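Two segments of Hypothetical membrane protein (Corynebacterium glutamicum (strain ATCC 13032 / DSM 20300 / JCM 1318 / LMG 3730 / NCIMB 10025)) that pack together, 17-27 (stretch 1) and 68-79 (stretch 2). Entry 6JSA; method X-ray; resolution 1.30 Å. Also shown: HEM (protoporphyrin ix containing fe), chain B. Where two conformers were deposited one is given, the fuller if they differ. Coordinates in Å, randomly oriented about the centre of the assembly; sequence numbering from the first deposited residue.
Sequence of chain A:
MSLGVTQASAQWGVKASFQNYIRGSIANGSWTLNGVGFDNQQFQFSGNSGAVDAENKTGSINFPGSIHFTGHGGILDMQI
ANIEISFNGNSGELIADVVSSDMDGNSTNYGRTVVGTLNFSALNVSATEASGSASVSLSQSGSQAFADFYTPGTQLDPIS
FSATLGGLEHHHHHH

Stretch 1, residues 17-27: SFQNYIRGSIA
Stretch 2 (68-79) HFTGHGGILDMQ

A helix already running at S17 continues through I22, and the chain is in a loop by A27; strands 68-71 and 76-79 make a hairpin, paired by F69 N to M78 O (2.8 Å) and M78 N to F69 O (3.0 Å). The helix axis passes 8.9 Å from strand 68-71 at 47° and 12.1 Å from strand 76-79 at 139°; the interface buries 458 Å².

F18 (chi1 t, chi2 65°) points toward the hairpin and drives its edge into the face of F69 (chi1 m, chi2 -80°): F18 CE2 lies 3.7 Å from F69 CG, with planes at 73°. M78, all t, brings SD to 4.2 Å from F18 CZ. I22 (m, m) wedges between F69 and L76, its CG1 4.0 Å from F69 CD1 and its CD1 3.7 Å from L76 CD1 (L76 t, t).

The loop docks at the turn, A27 and G71 CA atoms 4.9 Å apart. H72 N donates to A27 O at 2.9 Å and 177°. G71's bare CA fits here: an ideal CB would sit a tight 3.3 Å from A27 CB. H72 (phi/psi 53/48, chi1 m, chi2 -77°) is sandwiched between A27 CA, 3.8 Å from its ring centroid, and heme on the opposite face. Its NE2 donates to Y21 OH (2.6 Å, 154°), which binds HEM FE at 2.1 Å (Y21 chi1 t, chi2 68°).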

# COMPACT_ATOMS: atom_id res chain seq x y z
N SER A 17 2.33 5.43 -12.82
CA SER A 17 2.30 6.78 -13.38
C SER A 17 2.59 7.83 -12.32
O SER A 17 3.13 8.90 -12.63
CB SER A 17 0.97 7.03 -14.10
OG SER A 17 -0.12 7.02 -13.20
N PHE A 18 2.24 7.56 -11.06
CA PHE A 18 2.60 8.47 -9.98
C PHE A 18 4.11 8.51 -9.76
O PHE A 18 4.69 9.58 -9.59
CB PHE A 18 1.87 8.10 -8.68
CG PHE A 18 2.08 9.09 -7.57
CD1 PHE A 18 1.59 10.38 -7.69
CD2 PHE A 18 2.75 8.72 -6.41
CE1 PHE A 18 1.76 11.30 -6.67
CE2 PHE A 18 2.93 9.64 -5.38
CZ PHE A 18 2.43 10.94 -5.51
N GLN A 19 4.76 7.34 -9.76
CA GLN A 19 6.23 7.32 -9.67
C GLN A 19 6.85 8.16 -10.78
O GLN A 19 7.77 8.94 -10.53
CB GLN A 19 6.75 5.90 -9.80
CG GLN A 19 6.51 4.99 -8.63
CD GLN A 19 7.04 3.60 -8.92
OE1 GLN A 19 8.00 3.43 -9.67
NE2 GLN A 19 6.41 2.59 -8.34
N ASN A 20 6.38 7.97 -12.01
CA ASN A 20 6.99 8.65 -13.14
C ASN A 20 6.72 10.14 -13.09
O ASN A 20 7.57 10.93 -13.50
CB ASN A 20 6.51 8.02 -14.44
CG ASN A 20 6.92 6.56 -14.57
OD1 ASN A 20 7.88 6.13 -13.92
ND2 ASN A 20 6.22 5.81 -15.40
N TYR A 21 5.55 10.53 -12.57
CA TYR A 21 5.26 11.93 -12.34
C TYR A 21 6.19 12.51 -11.28
O TYR A 21 6.79 13.58 -11.47
CB TYR A 21 3.79 12.07 -11.94
CG TYR A 21 3.45 13.37 -11.26
CD1 TYR A 21 3.48 14.57 -11.95
CD2 TYR A 21 3.09 13.39 -9.92
CE1 TYR A 21 3.16 15.75 -11.33
CE2 TYR A 21 2.76 14.56 -9.29
CZ TYR A 21 2.81 15.74 -10.00
OH TYR A 21 2.50 16.91 -9.37
N ILE A 22 6.31 11.83 -10.14
CA ILE A 22 7.15 12.33 -9.05
C ILE A 22 8.58 12.57 -9.53
O ILE A 22 9.19 13.60 -9.23
CB ILE A 22 7.12 11.37 -7.85
CG1 ILE A 22 5.76 11.44 -7.15
CG2 ILE A 22 8.27 11.66 -6.90
CD1 ILE A 22 5.48 12.75 -6.43
N ARG A 23 9.13 11.62 -10.29
CA ARG A 23 10.52 11.71 -10.74
C ARG A 23 10.67 12.49 -12.03
O ARG A 23 11.81 12.72 -12.46
CB ARG A 23 11.10 10.30 -10.89
CG ARG A 23 11.12 9.53 -9.57
CD ARG A 23 12.08 8.35 -9.57
NE ARG A 23 11.58 7.21 -10.32
CZ ARG A 23 12.18 6.02 -10.34
NH1 ARG A 23 13.30 5.83 -9.64
NH2 ARG A 23 11.67 5.03 -11.05
N GLY A 24 9.57 12.93 -12.64
CA GLY A 24 9.60 13.60 -13.92
C GLY A 24 9.85 15.09 -13.81
O GLY A 24 10.12 15.64 -12.74
N SER A 25 9.73 15.76 -14.95
CA SER A 25 10.14 17.15 -15.10
C SER A 25 9.07 18.15 -14.71
O SER A 25 9.32 19.36 -14.81
CB SER A 25 10.61 17.41 -16.54
OG SER A 25 9.61 17.04 -17.47
N ILE A 26 7.90 17.70 -14.26
CA ILE A 26 6.87 18.60 -13.75
C ILE A 26 6.96 18.67 -12.23
O ILE A 26 7.10 19.76 -11.65
CB ILE A 26 5.48 18.18 -14.25
CG1 ILE A 26 5.39 18.38 -15.76
CG2 ILE A 26 4.39 18.95 -13.50
CD1 ILE A 26 4.15 17.79 -16.41
N ALA A 27 6.88 17.53 -11.56
CA ALA A 27 7.03 17.53 -10.11
C ALA A 27 8.46 17.81 -9.68
O ALA A 27 8.68 18.39 -8.62
CB ALA A 27 6.55 16.21 -9.52
N HIS A 68 8.15 8.30 1.56
CA HIS A 68 7.96 9.74 1.67
C HIS A 68 8.18 10.36 0.28
O HIS A 68 9.32 10.49 -0.17
CB HIS A 68 8.92 10.33 2.69
CG HIS A 68 8.59 11.73 3.09
ND1 HIS A 68 9.25 12.39 4.11
CD2 HIS A 68 7.67 12.61 2.62
CE1 HIS A 68 8.75 13.61 4.24
NE2 HIS A 68 7.79 13.76 3.35
N PHE A 69 7.09 10.73 -0.39
CA PHE A 69 7.15 11.39 -1.69
C PHE A 69 7.23 12.90 -1.49
O PHE A 69 6.53 13.46 -0.65
CB PHE A 69 5.88 11.10 -2.49
CG PHE A 69 5.67 9.65 -2.85
CD1 PHE A 69 6.35 9.08 -3.92
CD2 PHE A 69 4.76 8.88 -2.15
CE1 PHE A 69 6.13 7.76 -4.27
CE2 PHE A 69 4.54 7.56 -2.50
CZ PHE A 69 5.23 7.00 -3.56
N THR A 70 8.05 13.56 -2.31
CA THR A 70 8.11 15.02 -2.32
C THR A 70 8.17 15.52 -3.75
O THR A 70 8.58 14.80 -4.67
CB THR A 70 9.31 15.55 -1.54
OG1 THR A 70 10.51 15.01 -2.10
CG2 THR A 70 9.22 15.19 -0.07
N GLY A 71 7.74 16.76 -3.94
CA GLY A 71 7.75 17.38 -5.25
C GLY A 71 7.34 18.83 -5.14
O GLY A 71 6.90 19.29 -4.08
N HIS A 72 7.50 19.55 -6.25
CA HIS A 72 7.07 20.94 -6.34
C HIS A 72 7.65 21.79 -5.21
O HIS A 72 6.93 22.52 -4.52
CB HIS A 72 5.55 21.04 -6.39
CG HIS A 72 4.94 20.38 -7.58
ND1 HIS A 72 4.96 20.95 -8.84
CD2 HIS A 72 4.30 19.20 -7.72
CE1 HIS A 72 4.35 20.15 -9.69
NE2 HIS A 72 3.94 19.08 -9.04
N GLY A 73 8.95 21.66 -4.99
CA GLY A 73 9.61 22.44 -3.96
C GLY A 73 9.09 22.20 -2.56
O GLY A 73 9.17 23.10 -1.71
N GLY A 74 8.55 21.02 -2.30
CA GLY A 74 8.01 20.69 -0.99
C GLY A 74 6.52 20.87 -0.85
O GLY A 74 5.96 20.49 0.19
N ILE A 75 5.85 21.46 -1.84
CA ILE A 75 4.39 21.56 -1.78
C ILE A 75 3.77 20.18 -1.75
O ILE A 75 2.85 19.91 -0.95
CB ILE A 75 3.86 22.41 -2.95
CG1 ILE A 75 4.24 23.88 -2.78
CG2 ILE A 75 2.35 22.26 -3.05
CD1 ILE A 75 3.51 24.56 -1.66
N LEU A 76 4.23 19.28 -2.61
CA LEU A 76 3.84 17.88 -2.56
C LEU A 76 4.67 17.19 -1.49
O LEU A 76 5.90 17.22 -1.53
CB LEU A 76 4.04 17.22 -3.93
CG LEU A 76 3.41 15.84 -4.16
CD1 LEU A 76 3.27 15.57 -5.66
CD2 LEU A 76 4.22 14.72 -3.50
N ASP A 77 3.98 16.58 -0.53
CA ASP A 77 4.62 15.95 0.62
C ASP A 77 3.64 14.88 1.09
O ASP A 77 2.65 15.18 1.75
CB ASP A 77 4.87 17.01 1.69
CG ASP A 77 5.65 16.49 2.88
OD1 ASP A 77 5.65 15.26 3.14
OD2 ASP A 77 6.25 17.32 3.58
N MET A 78 3.91 13.63 0.71
CA MET A 78 2.98 12.53 0.93
C MET A 78 3.72 11.39 1.60
O MET A 78 4.71 10.88 1.06
CB MET A 78 2.36 12.06 -0.39
CG MET A 78 1.33 10.96 -0.18
SD MET A 78 0.62 10.44 -1.76
CE MET A 78 -0.88 9.64 -1.20
N GLN A 79 3.25 10.99 2.77
CA GLN A 79 3.84 9.90 3.53
C GLN A 79 2.84 8.76 3.61
O GLN A 79 1.67 8.97 3.96
CB GLN A 79 4.21 10.36 4.94
CG GLN A 79 5.20 11.51 4.97
CD GLN A 79 5.47 11.97 6.38
OE1 GLN A 79 5.87 11.18 7.23
NE2 GLN A 79 5.25 13.25 6.64
CHA HEM B . -0.33 15.41 -11.91
CHB HEM B . 0.72 20.09 -11.30
CHC HEM B . 0.80 19.44 -6.51
CHD HEM B . -0.63 14.87 -7.10
C1A HEM B . -0.02 16.73 -12.16
C2A HEM B . 0.16 17.31 -13.48
C3A HEM B . 0.45 18.61 -13.32
C4A HEM B . 0.45 18.88 -11.89
CMA HEM B . 0.74 19.64 -14.43
CAA HEM B . 0.09 16.52 -14.79
CBA HEM B . 1.43 15.78 -14.89
CGA HEM B . 1.49 14.87 -16.09
O1A HEM B . 0.42 14.50 -16.63
O2A HEM B . 2.61 14.50 -16.50
C1B HEM B . 0.90 20.32 -9.95
C2B HEM B . 1.38 21.54 -9.34
C3B HEM B . 1.40 21.36 -8.01
C4B HEM B . 0.93 20.02 -7.75
CMB HEM B . 1.78 22.78 -10.16
CAB HEM B . 1.82 22.32 -6.88
CBB HEM B . 2.38 23.53 -7.04
C1C HEM B . 0.38 18.16 -6.24
C2C HEM B . 0.15 17.61 -4.92
C3C HEM B . -0.22 16.34 -5.07
C4C HEM B . -0.26 16.05 -6.49
CMC HEM B . 0.33 18.37 -3.59
CAC HEM B . -0.57 15.37 -3.91
CBC HEM B . -0.15 14.09 -3.93
C1D HEM B . -0.69 14.63 -8.45
C2D HEM B . -1.10 13.39 -9.06
C3D HEM B . -1.02 13.53 -10.38
C4D HEM B . -0.54 14.87 -10.66
CMD HEM B . -1.56 12.14 -8.29
CAD HEM B . -1.33 12.46 -11.44
CBD HEM B . -0.01 11.76 -11.79
CGD HEM B . -0.28 10.63 -12.75
O1D HEM B . -0.35 10.87 -13.98
O2D HEM B . -0.42 9.47 -12.28
NA HEM B . 0.16 17.71 -11.21
NB HEM B . 0.64 19.40 -8.95
NC HEM B . 0.12 17.17 -7.18
ND HEM B . -0.36 15.53 -9.45
FE HEM B . 0.44 17.38 -9.19